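B-agarase (PDB 4BQ2) hydrolyses beta-1,4-galactosidic linkages of agarose as an exo-acting family 50 glycoside hydrolase, probably releasing short sugars from chain ends. Local coordinates at residues A[4-9]-A[60-65]; A[27-32]-A[184-189]; A[72-77]-A[86-91]; A[115-120]-A[161-166]. One frame throughout, in Å; residues are numbered along the deposited sequence.

Overall arrangement
From the N terminus, the chain passes 4-9 and 27-32 before reaching 60-65, where interaction 1 closes a loop of 50 intervening residues. Interaction 2 joins 27-32 to the much later 184-189, so these two contacts cross along the sequence. Both touch the calcium ion, and strands 3-6 and 180-191 pair directly. Within the long span closed by interaction 2, interaction 3 ties 72-77 to 86-91 through a short connection, and interaction 4 then joins 115-120 to 161-166. Together the four hold a CBM-like beta domain: interaction 1 between the bulged end of strand 3-6 and the 60-65 loop, interaction 4 between two loops, interaction 3 in its core, and interaction 2 beside the metal.

Interaction 1 (A[4-9]-A[60-65]); sequences MLFDFE and QPWDWS. With CA (calcium ion), chain K.
In both Leu-5 and Trp-64, CG lies beside the backbone N and opposite the carbonyl carbon (chi1 -56° and -60°), which sends the two side chains at one another from opposite directions. The leucine fork closes on the six-membered end of the indole: Leu-5 CD1 lies 3.8 Å from Trp-64 CZ2, and Leu-5 CD2 is 3.9 Å from the same carbon. A branched leucine suits this place because both of its methyls can reach the broad ring. More loosely, Trp-62 CZ2 approaches the edge of the Phe-6 ring near its plane, 4.4 Å from Phe-6 CE2. The tryptophans also brace each other, since Trp-64 CZ2 sits 3.4 Å above one face of Trp-62, displaced toward its rim. Leu-5 and Phe-6 form a classic beta bulge opposite Ile-187, at a corner of the CBM-like beta domain, and there successive residues both reach the 60-65 loop. Just beyond, the chain turns to bind calcium. Asp-7 offers its backbone O at 2.3 Å from the metal, while Glu-9 contributes OE2; water 1, Ser-37, Lys-38 and Asp-185 complete the site. OD1 of Asp-7 instead closes an Asx turn: approached from above the carboxylate plane, it accepts a bond of 3.0 Å from Glu-9 N.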
# COMPACT_ATOMS: atom_id res chain seq x y z
N MET A 4 -8.41 -26.06 -24.79
CA MET A 4 -7.93 -24.86 -25.46
C MET A 4 -9.05 -23.84 -25.67
O MET A 4 -10.10 -24.17 -26.22
CB MET A 4 -7.22 -25.21 -26.80
CG MET A 4 -6.67 -24.02 -27.57
SD MET A 4 -5.40 -23.06 -26.70
CE MET A 4 -4.12 -24.30 -26.63
N LEU A 5 -8.83 -22.60 -25.23
CA LEU A 5 -9.82 -21.54 -25.47
C LEU A 5 -9.50 -20.70 -26.71
O LEU A 5 -10.37 -20.49 -27.54
CB LEU A 5 -10.00 -20.67 -24.21
CG LEU A 5 -10.39 -21.50 -22.98
CD1 LEU A 5 -10.15 -20.67 -21.73
CD2 LEU A 5 -11.84 -21.98 -23.07
N PHE A 6 -8.26 -20.20 -26.82
CA PHE A 6 -7.85 -19.36 -27.95
C PHE A 6 -6.40 -19.65 -28.30
O PHE A 6 -5.50 -19.29 -27.53
CB PHE A 6 -7.99 -17.84 -27.65
CG PHE A 6 -9.38 -17.41 -27.31
CD1 PHE A 6 -10.30 -17.07 -28.33
CD2 PHE A 6 -9.82 -17.40 -25.99
CE1 PHE A 6 -11.60 -16.69 -28.01
CE2 PHE A 6 -11.13 -17.04 -25.67
CZ PHE A 6 -12.01 -16.67 -26.68
N ASP A 7 -6.16 -20.27 -29.46
CA ASP A 7 -4.78 -20.42 -29.96
C ASP A 7 -4.48 -19.52 -31.14
O ASP A 7 -3.35 -19.51 -31.65
CB ASP A 7 -4.42 -21.88 -30.27
CG ASP A 7 -5.24 -22.49 -31.42
OD1 ASP A 7 -5.87 -21.78 -32.23
OD2 ASP A 7 -5.26 -23.72 -31.48
N PHE A 8 -5.49 -18.77 -31.59
CA PHE A 8 -5.38 -17.78 -32.69
C PHE A 8 -4.94 -18.33 -34.06
O PHE A 8 -4.57 -17.55 -34.95
CB PHE A 8 -4.56 -16.55 -32.25
CG PHE A 8 -5.06 -15.97 -30.96
CD1 PHE A 8 -6.22 -15.20 -30.94
CD2 PHE A 8 -4.43 -16.27 -29.75
CE1 PHE A 8 -6.73 -14.70 -29.74
CE2 PHE A 8 -4.93 -15.75 -28.54
CZ PHE A 8 -6.08 -14.97 -28.55
N GLU A 9 -5.01 -19.65 -34.22
CA GLU A 9 -4.50 -20.30 -35.44
C GLU A 9 -5.39 -20.14 -36.68
O GLU A 9 -4.92 -20.22 -37.80
CB GLU A 9 -4.20 -21.79 -35.19
CG GLU A 9 -3.07 -21.99 -34.19
CD GLU A 9 -1.81 -21.28 -34.63
OE1 GLU A 9 -1.41 -21.48 -35.79
OE2 GLU A 9 -1.25 -20.46 -33.86
N GLN A 60 -22.97 -16.42 -23.51
CA GLN A 60 -23.49 -16.89 -22.23
C GLN A 60 -22.27 -17.32 -21.42
O GLN A 60 -21.31 -17.80 -22.00
CB GLN A 60 -24.42 -18.08 -22.45
CG GLN A 60 -25.63 -17.79 -23.34
CD GLN A 60 -26.06 -18.99 -24.18
OE1 GLN A 60 -25.28 -19.92 -24.44
NE2 GLN A 60 -27.32 -18.96 -24.63
N PRO A 61 -22.31 -17.17 -20.09
CA PRO A 61 -21.13 -17.52 -19.27
C PRO A 61 -20.64 -18.95 -19.51
O PRO A 61 -21.46 -19.83 -19.75
CB PRO A 61 -21.65 -17.36 -17.84
CG PRO A 61 -22.73 -16.33 -17.93
CD PRO A 61 -23.38 -16.54 -19.28
N TRP A 62 -19.33 -19.18 -19.47
CA TRP A 62 -18.74 -20.51 -19.65
C TRP A 62 -19.03 -21.39 -18.45
O TRP A 62 -18.89 -20.95 -17.32
CB TRP A 62 -17.21 -20.45 -19.75
CG TRP A 62 -16.58 -19.92 -21.01
CD1 TRP A 62 -16.53 -20.52 -22.23
CD2 TRP A 62 -15.80 -18.72 -21.13
NE1 TRP A 62 -15.82 -19.76 -23.12
CE2 TRP A 62 -15.35 -18.65 -22.46
CE3 TRP A 62 -15.46 -17.69 -20.25
CZ2 TRP A 62 -14.58 -17.59 -22.94
CZ3 TRP A 62 -14.70 -16.62 -20.72
CH2 TRP A 62 -14.27 -16.59 -22.06
N ASP A 63 -19.40 -22.65 -18.68
CA ASP A 63 -19.54 -23.61 -17.59
C ASP A 63 -18.30 -24.48 -17.45
O ASP A 63 -18.12 -25.46 -18.19
CB ASP A 63 -20.80 -24.48 -17.77
CG ASP A 63 -21.03 -25.44 -16.59
OD1 ASP A 63 -20.17 -25.57 -15.70
OD2 ASP A 63 -22.10 -26.09 -16.57
N TRP A 64 -17.44 -24.10 -16.50
CA TRP A 64 -16.24 -24.88 -16.18
C TRP A 64 -16.34 -25.56 -14.81
O TRP A 64 -15.32 -25.82 -14.16
CB TRP A 64 -14.98 -23.97 -16.21
CG TRP A 64 -14.68 -23.29 -17.53
CD1 TRP A 64 -14.99 -23.74 -18.79
CD2 TRP A 64 -13.99 -22.04 -17.72
NE1 TRP A 64 -14.53 -22.85 -19.75
CE2 TRP A 64 -13.92 -21.80 -19.11
CE3 TRP A 64 -13.40 -21.12 -16.84
CZ2 TRP A 64 -13.30 -20.67 -19.65
CZ3 TRP A 64 -12.79 -19.98 -17.38
CH2 TRP A 64 -12.75 -19.76 -18.77
N SER A 65 -17.56 -25.83 -14.36
CA SER A 65 -17.76 -26.43 -13.04
C SER A 65 -17.12 -27.81 -12.86
O SER A 65 -16.90 -28.25 -11.73
CB SER A 65 -19.25 -26.46 -12.66
OG SER A 65 -19.94 -27.40 -13.46
CA CA K . -1.04 -19.66 -31.64
O HOH W 1 -0.91 -21.65 -31.03

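Interaction 2 (A[27-32]-A[184-189]); sequences ETYTGI and IDNIRI. With CA (calcium ion), chain K.
Tyr-29 and Asp-185 stand on strands that do not pair with each other: strand 36-44 runs between them, antiparallel to both 22-30 and 180-191, and the side chains span the gap. They meet at the calcium site of the CBM-like beta domain, where a G1 beta bulge at Asn-186 and Ile-187, opposite Phe-6, interrupts the strand. Asp-185 grips the metal with both carboxylate oxygens, OD1 at 2.6 Å and OD2 at 2.5 Å from the calcium ion. Its CG lies anti to the backbone N (chi1 -164°), which carries the carboxylate toward both the ion and the tyrosine. Tyr-29 OH donates a short hydrogen bond of 2.5 Å to Asp-185 OD2, which accepts on its anti lone pair, the one turned away from OD1. The acceptor lies in the plane of the phenol, at its edge, while the ring and carboxylate planes stand 80° apart. OD2 thus serves two partners, and the phenol, a rigid donor on a long arm in the second shell, probably helps the two calcium bonds to hold the carboxylate's rotation; calcium probably makes that oxygen a weaker base. Asn-186 suits its place because its amide serves two sides: ND2 bonds to Asp-75, and OD1 faces the metal's water. Farther along, Arg-188 NH1, which also forms a salt bridge with Asp-75, donates to Asn-186 O at 3.0 Å. Water 1 itself sits on the calcium ion at 2.1 Å, with one hydrogen directed to Asn-186 OD1, 3.0 Å away.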
# COMPACT_ATOMS: atom_id res chain seq x y z
N GLU A 27 -0.50 -11.89 -35.35
CA GLU A 27 0.85 -11.90 -35.92
C GLU A 27 1.56 -13.20 -35.55
O GLU A 27 1.18 -13.87 -34.58
CB GLU A 27 1.72 -10.75 -35.40
CG GLU A 27 1.06 -9.37 -35.27
CD GLU A 27 0.86 -8.66 -36.59
OE1 GLU A 27 1.35 -9.18 -37.63
OE2 GLU A 27 0.21 -7.57 -36.59
N THR A 28 2.59 -13.53 -36.32
CA THR A 28 3.50 -14.63 -35.99
C THR A 28 4.60 -14.12 -35.05
O THR A 28 5.19 -13.05 -35.28
CB THR A 28 4.08 -15.28 -37.27
OG1 THR A 28 3.01 -15.83 -38.02
CG2 THR A 28 5.05 -16.42 -36.93
N TYR A 29 4.84 -14.88 -33.98
CA TYR A 29 5.83 -14.52 -32.93
C TYR A 29 6.46 -15.87 -32.53
O TYR A 29 5.89 -16.92 -32.85
CB TYR A 29 5.10 -13.89 -31.71
CG TYR A 29 4.43 -14.98 -30.91
CD1 TYR A 29 3.25 -15.57 -31.35
CD2 TYR A 29 5.03 -15.49 -29.77
CE1 TYR A 29 2.65 -16.61 -30.65
CE2 TYR A 29 4.45 -16.55 -29.07
CZ TYR A 29 3.27 -17.10 -29.53
OH TYR A 29 2.71 -18.16 -28.84
N THR A 30 7.60 -15.85 -31.83
CA THR A 30 8.22 -17.05 -31.24
C THR A 30 7.64 -17.50 -29.90
O THR A 30 7.76 -16.80 -28.88
CB THR A 30 9.74 -16.86 -31.07
OG1 THR A 30 10.32 -16.55 -32.35
CG2 THR A 30 10.39 -18.12 -30.48
N GLY A 31 6.99 -18.67 -29.88
CA GLY A 31 6.35 -19.17 -28.68
C GLY A 31 7.28 -19.69 -27.59
O GLY A 31 8.51 -19.71 -27.77
N ILE A 32 6.69 -20.12 -26.48
CA ILE A 32 7.41 -20.59 -25.30
C ILE A 32 8.29 -21.79 -25.60
O ILE A 32 9.34 -21.97 -24.98
CB ILE A 32 6.46 -20.96 -24.10
CG1 ILE A 32 5.43 -22.05 -24.47
CG2 ILE A 32 5.77 -19.73 -23.54
CD1 ILE A 32 5.08 -22.99 -23.34
N ILE A 184 -0.15 -12.34 -26.89
CA ILE A 184 -0.84 -13.32 -26.06
C ILE A 184 -1.13 -14.54 -26.95
O ILE A 184 -1.53 -14.39 -28.11
CB ILE A 184 -2.17 -12.75 -25.53
CG1 ILE A 184 -1.91 -11.52 -24.59
CG2 ILE A 184 -2.99 -13.82 -24.81
CD1 ILE A 184 -3.17 -10.71 -24.29
N ASP A 185 -0.95 -15.74 -26.41
CA ASP A 185 -1.27 -16.96 -27.18
C ASP A 185 -1.69 -18.06 -26.23
O ASP A 185 -1.38 -18.01 -25.02
CB ASP A 185 -0.08 -17.34 -28.06
CG ASP A 185 -0.44 -18.34 -29.15
OD1 ASP A 185 -1.64 -18.68 -29.29
OD2 ASP A 185 0.48 -18.83 -29.84
N ASN A 186 -2.46 -19.03 -26.75
CA ASN A 186 -2.76 -20.28 -26.06
C ASN A 186 -3.52 -20.10 -24.75
O ASN A 186 -3.14 -20.63 -23.73
CB ASN A 186 -1.47 -21.10 -25.84
CG ASN A 186 -0.80 -21.47 -27.15
OD1 ASN A 186 -1.47 -21.88 -28.10
ND2 ASN A 186 0.52 -21.31 -27.22
N ILE A 187 -4.56 -19.28 -24.80
CA ILE A 187 -5.41 -19.14 -23.65
C ILE A 187 -6.11 -20.46 -23.44
O ILE A 187 -6.84 -20.94 -24.33
CB ILE A 187 -6.41 -18.00 -23.83
CG1 ILE A 187 -5.67 -16.73 -24.30
CG2 ILE A 187 -7.15 -17.83 -22.53
CD1 ILE A 187 -6.47 -15.44 -24.34
N ARG A 188 -5.87 -21.08 -22.30
CA ARG A 188 -6.36 -22.45 -22.08
C ARG A 188 -6.61 -22.73 -20.60
O ARG A 188 -6.13 -21.97 -19.74
CB ARG A 188 -5.32 -23.44 -22.64
CG ARG A 188 -4.02 -23.48 -21.83
CD ARG A 188 -2.80 -23.76 -22.67
NE ARG A 188 -1.59 -23.90 -21.84
CZ ARG A 188 -0.63 -22.98 -21.75
NH1 ARG A 188 -0.72 -21.80 -22.39
NH2 ARG A 188 0.42 -23.24 -20.98
N ILE A 189 -7.33 -23.82 -20.32
CA ILE A 189 -7.46 -24.37 -18.97
C ILE A 189 -6.73 -25.70 -18.86
O ILE A 189 -6.87 -26.56 -19.73
CB ILE A 189 -8.92 -24.59 -18.54
CG1 ILE A 189 -9.66 -23.26 -18.47
CG2 ILE A 189 -8.99 -25.23 -17.16
CD1 ILE A 189 -11.15 -23.44 -18.56
CA CA K . -1.04 -19.66 -31.64
O HOH W 1 -0.91 -21.65 -31.03

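Interaction 3 (A[72-77]-A[86-91]); sequences LYFDIV and FYLDVT
The ring of Phe-86 is met at its edge, near its plane, by Ile-76: CG2 of Ile-76 lies 4.0 Å from Phe-86 CE2, and CD1 of Ile-76 is 4.2 Å from Phe-86 CD2. The two arms of the beta-branched side chain thus straddle the ring plane at its CD2–CE2 edge. The Phe-74 ring instead points its far end obliquely at Leu-88, whose CD1 comes within 3.8 Å of Phe-74 CZ. Leu-88 extends this far because its CG is anti to the backbone N (chi1 165°). A looser pair, Leu-72 CD2 with Val-90 CG2 at 4.4 Å, ends the row. The strands run roughly antiparallel, their directions 147° apart, and their axes come no closer than 11.5 Å, too far for backbone pairing; they face each other across the core of a beta sandwich. Alternation along strand 70-79 turns Asp-75 away from this core, where it also bonds to Ser-111, while Phe-74 also packs on Ile-187 and Phe-86 on Leu-171. Every touching side chain is a buried hydrocarbon, so cohesion here comes from dispersion and from excluding water, and shape, rather than directed bonds, sets how the sheets fit.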
# COMPACT_ATOMS: atom_id res chain seq x y z
N LEU A 72 -6.36 -21.34 -15.26
CA LEU A 72 -6.38 -20.67 -16.52
C LEU A 72 -4.95 -20.23 -16.88
O LEU A 72 -4.27 -19.56 -16.08
CB LEU A 72 -7.23 -19.41 -16.35
CG LEU A 72 -7.65 -18.56 -17.53
CD1 LEU A 72 -8.50 -19.41 -18.48
CD2 LEU A 72 -8.44 -17.35 -16.99
N TYR A 73 -4.53 -20.58 -18.09
CA TYR A 73 -3.18 -20.31 -18.58
C TYR A 73 -3.17 -19.35 -19.75
O TYR A 73 -4.05 -19.42 -20.59
CB TYR A 73 -2.57 -21.62 -19.07
CG TYR A 73 -2.00 -22.45 -17.98
CD1 TYR A 73 -2.83 -23.15 -17.10
CD2 TYR A 73 -0.62 -22.55 -17.81
CE1 TYR A 73 -2.31 -23.92 -16.09
CE2 TYR A 73 -0.09 -23.34 -16.79
CZ TYR A 73 -0.94 -24.02 -15.94
OH TYR A 73 -0.44 -24.81 -14.93
N PHE A 74 -2.14 -18.49 -19.81
CA PHE A 74 -1.90 -17.60 -20.96
C PHE A 74 -0.42 -17.61 -21.25
O PHE A 74 0.39 -17.60 -20.30
CB PHE A 74 -2.24 -16.13 -20.64
CG PHE A 74 -3.60 -15.90 -20.04
CD1 PHE A 74 -3.84 -16.15 -18.70
CD2 PHE A 74 -4.59 -15.30 -20.80
CE1 PHE A 74 -5.09 -15.90 -18.14
CE2 PHE A 74 -5.86 -15.06 -20.26
CZ PHE A 74 -6.10 -15.35 -18.93
N ASP A 75 -0.04 -17.64 -22.54
CA ASP A 75 1.36 -17.39 -22.93
C ASP A 75 1.42 -15.91 -23.28
O ASP A 75 0.59 -15.42 -24.03
CB ASP A 75 1.78 -18.23 -24.15
CG ASP A 75 1.79 -19.74 -23.89
OD1 ASP A 75 1.57 -20.18 -22.74
OD2 ASP A 75 1.93 -20.48 -24.89
N ILE A 76 2.33 -15.17 -22.67
CA ILE A 76 2.37 -13.70 -22.85
C ILE A 76 3.81 -13.23 -22.92
O ILE A 76 4.70 -13.80 -22.24
CB ILE A 76 1.65 -12.95 -21.68
CG1 ILE A 76 0.39 -13.70 -21.21
CG2 ILE A 76 1.30 -11.50 -22.07
CD1 ILE A 76 -0.30 -13.05 -20.01
N VAL A 77 4.06 -12.18 -23.70
CA VAL A 77 5.37 -11.51 -23.68
C VAL A 77 5.14 -10.05 -24.02
O VAL A 77 4.18 -9.75 -24.73
CB VAL A 77 6.34 -12.12 -24.69
CG1 VAL A 77 5.93 -11.78 -26.13
CG2 VAL A 77 7.76 -11.65 -24.43
N PHE A 86 0.13 -6.66 -16.11
CA PHE A 86 -1.25 -6.98 -16.41
C PHE A 86 -2.03 -7.22 -15.12
O PHE A 86 -1.54 -7.92 -14.19
CB PHE A 86 -1.32 -8.28 -17.25
CG PHE A 86 -1.57 -8.05 -18.70
CD1 PHE A 86 -2.30 -6.92 -19.14
CD2 PHE A 86 -1.13 -8.97 -19.64
CE1 PHE A 86 -2.57 -6.73 -20.49
CE2 PHE A 86 -1.39 -8.79 -20.99
CZ PHE A 86 -2.10 -7.65 -21.42
N TYR A 87 -3.24 -6.67 -15.09
CA TYR A 87 -4.24 -7.02 -14.10
C TYR A 87 -5.16 -8.02 -14.75
O TYR A 87 -5.69 -7.74 -15.82
CB TYR A 87 -5.01 -5.78 -13.66
CG TYR A 87 -4.17 -4.84 -12.82
CD1 TYR A 87 -3.40 -3.86 -13.41
CD2 TYR A 87 -4.14 -4.96 -11.43
CE1 TYR A 87 -2.61 -2.98 -12.65
CE2 TYR A 87 -3.36 -4.11 -10.65
CZ TYR A 87 -2.60 -3.13 -11.27
OH TYR A 87 -1.84 -2.28 -10.48
N LEU A 88 -5.31 -9.20 -14.13
CA LEU A 88 -6.22 -10.21 -14.63
C LEU A 88 -7.42 -10.19 -13.68
O LEU A 88 -7.26 -10.46 -12.49
CB LEU A 88 -5.54 -11.59 -14.65
CG LEU A 88 -6.53 -12.74 -14.81
CD1 LEU A 88 -7.05 -12.79 -16.25
CD2 LEU A 88 -5.91 -14.09 -14.38
N ASP A 89 -8.59 -9.82 -14.21
CA ASP A 89 -9.83 -9.83 -13.45
C ASP A 89 -10.73 -10.84 -14.11
O ASP A 89 -10.95 -10.79 -15.31
CB ASP A 89 -10.50 -8.45 -13.52
CG ASP A 89 -9.73 -7.39 -12.73
OD1 ASP A 89 -9.91 -7.33 -11.51
OD2 ASP A 89 -8.93 -6.63 -13.35
N VAL A 90 -11.25 -11.76 -13.30
CA VAL A 90 -12.11 -12.81 -13.79
C VAL A 90 -13.42 -12.65 -13.02
O VAL A 90 -13.42 -12.63 -11.80
CB VAL A 90 -11.49 -14.21 -13.57
CG1 VAL A 90 -12.42 -15.31 -14.04
CG2 VAL A 90 -10.15 -14.31 -14.30
N THR A 91 -14.52 -12.48 -13.76
CA THR A 91 -15.85 -12.21 -13.19
C THR A 91 -16.82 -13.36 -13.49
O THR A 91 -16.85 -13.87 -14.61
CB THR A 91 -16.40 -10.86 -13.71
OG1 THR A 91 -15.46 -9.82 -13.39
CG2 THR A 91 -17.73 -10.49 -13.05

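Interaction 4 (A[115-120]-A[161-166]); sequences KLSGHD and LDLSGI
Leu-163 pushes its two methyls against the turn of chain at Leu-116 and Ser-117. CD1 of Leu-163 touches Ser-117 CB at 3.8 Å and lies equally close to Leu-116 O, while CD2 of Leu-163 rests on Leu-116 CB at 4.2 Å. Leucine suits the spot because its fork can straddle this corner. Leu-116 O finds its polar partner in water 2, which donates to it at 2.7 Å and accepts from Leu-161 N at 3.0 Å, so a single water links the two backbones beside the apolar contact. Next come the groups that hold each side in shape. In Ser-117 the hydroxyl stands between the backbone N and the carbonyl carbon (chi1 59°), where it bonds to Phe-67 O and Ala-70 N and ties the loop to the chain entering strand 70-79. At the backbone angles of Gly-118 (phi 93°) a beta carbon would press on Ser-117 O, so glycine fits. Lys-115 NZ then spans the loop in a salt bridge of 2.8 Å to Asp-120 OD1. On the other side, Asp-162 to Gly-165 form a beta turn, with Gly-165 N bonded to Asp-162 O at 3.0 Å; Asp-162 OD1 also accepts from Ser-164 N in an Asx turn, and its OD2 reaches Gln-93 and Asn-94. The contact lies at one end of the CBM-like beta domain, between the exit of strand 110-115 and the entry of strand 166-174, with Trp-64 and Trp-62 of the 60-65 loop bonded through their backbones to Leu-163 and Ile-166, respectively.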
# COMPACT_ATOMS: atom_id res chain seq x y z
N LYS A 115 -5.00 -19.81 -10.86
CA LYS A 115 -5.84 -20.88 -10.31
C LYS A 115 -7.33 -20.52 -10.35
O LYS A 115 -7.70 -19.41 -10.01
CB LYS A 115 -5.37 -21.21 -8.89
CG LYS A 115 -4.14 -22.10 -8.83
CD LYS A 115 -3.57 -22.07 -7.43
CE LYS A 115 -2.34 -22.94 -7.30
NZ LYS A 115 -1.47 -22.27 -6.29
N LEU A 116 -8.17 -21.44 -10.82
CA LEU A 116 -9.61 -21.24 -10.75
C LEU A 116 -10.21 -21.96 -9.57
O LEU A 116 -11.26 -21.56 -9.06
CB LEU A 116 -10.26 -21.81 -12.00
CG LEU A 116 -9.94 -21.13 -13.33
CD1 LEU A 116 -10.53 -21.95 -14.45
CD2 LEU A 116 -10.47 -19.71 -13.37
N SER A 117 -9.57 -23.06 -9.20
CA SER A 117 -10.03 -23.97 -8.14
C SER A 117 -8.86 -24.82 -7.65
O SER A 117 -7.85 -24.98 -8.34
CB SER A 117 -11.09 -24.91 -8.69
OG SER A 117 -10.55 -25.66 -9.78
N GLY A 118 -9.00 -25.37 -6.44
CA GLY A 118 -8.06 -26.33 -5.92
C GLY A 118 -6.94 -25.74 -5.08
O GLY A 118 -6.82 -24.51 -4.95
N HIS A 119 -6.12 -26.63 -4.51
CA HIS A 119 -4.87 -26.29 -3.84
C HIS A 119 -5.10 -25.23 -2.79
O HIS A 119 -5.99 -25.38 -1.94
CB HIS A 119 -3.79 -25.92 -4.89
CG HIS A 119 -3.42 -27.05 -5.80
ND1 HIS A 119 -2.18 -27.14 -6.41
CD2 HIS A 119 -4.12 -28.15 -6.19
CE1 HIS A 119 -2.15 -28.24 -7.15
NE2 HIS A 119 -3.31 -28.87 -7.02
N ASP A 120 -4.33 -24.14 -2.83
CA ASP A 120 -4.47 -23.13 -1.79
C ASP A 120 -5.68 -22.23 -1.95
O ASP A 120 -5.82 -21.26 -1.20
CB ASP A 120 -3.16 -22.34 -1.57
CG ASP A 120 -2.58 -21.73 -2.86
OD1 ASP A 120 -3.05 -22.03 -3.98
OD2 ASP A 120 -1.58 -20.95 -2.74
N LEU A 161 -14.76 -18.52 -7.21
CA LEU A 161 -15.78 -18.04 -8.13
C LEU A 161 -16.78 -19.16 -8.44
O LEU A 161 -16.49 -20.33 -8.18
CB LEU A 161 -15.14 -17.55 -9.44
CG LEU A 161 -14.25 -16.30 -9.39
CD1 LEU A 161 -13.83 -15.89 -10.79
CD2 LEU A 161 -14.95 -15.13 -8.67
N ASP A 162 -17.94 -18.79 -9.00
CA ASP A 162 -18.92 -19.77 -9.51
C ASP A 162 -18.47 -20.24 -10.89
O ASP A 162 -18.78 -19.63 -11.91
CB ASP A 162 -20.33 -19.13 -9.57
CG ASP A 162 -21.42 -20.08 -10.08
OD1 ASP A 162 -21.16 -21.28 -10.35
OD2 ASP A 162 -22.55 -19.59 -10.24
N LEU A 163 -17.73 -21.34 -10.89
CA LEU A 163 -17.16 -21.92 -12.11
C LEU A 163 -18.23 -22.38 -13.12
O LEU A 163 -17.95 -22.51 -14.32
CB LEU A 163 -16.19 -23.06 -11.75
CG LEU A 163 -14.95 -22.57 -10.97
CD1 LEU A 163 -13.87 -23.65 -10.92
CD2 LEU A 163 -14.36 -21.30 -11.58
N SER A 164 -19.45 -22.58 -12.64
CA SER A 164 -20.55 -22.96 -13.54
C SER A 164 -20.94 -21.81 -14.45
O SER A 164 -21.57 -22.03 -15.49
CB SER A 164 -21.75 -23.54 -12.77
OG SER A 164 -22.39 -22.56 -11.96
N GLY A 165 -20.53 -20.58 -14.10
CA GLY A 165 -20.73 -19.44 -15.00
C GLY A 165 -19.67 -18.34 -15.03
O GLY A 165 -19.85 -17.29 -14.43
N ILE A 166 -18.57 -18.56 -15.76
CA ILE A 166 -17.55 -17.52 -15.93
C ILE A 166 -17.96 -16.56 -17.06
O ILE A 166 -18.07 -16.96 -18.21
CB ILE A 166 -16.12 -18.12 -16.15
CG1 ILE A 166 -15.69 -18.97 -14.93
CG2 ILE A 166 -15.08 -17.05 -16.52
CD1 ILE A 166 -15.83 -18.30 -13.58
O HOH W 2 -12.18 -19.03 -8.55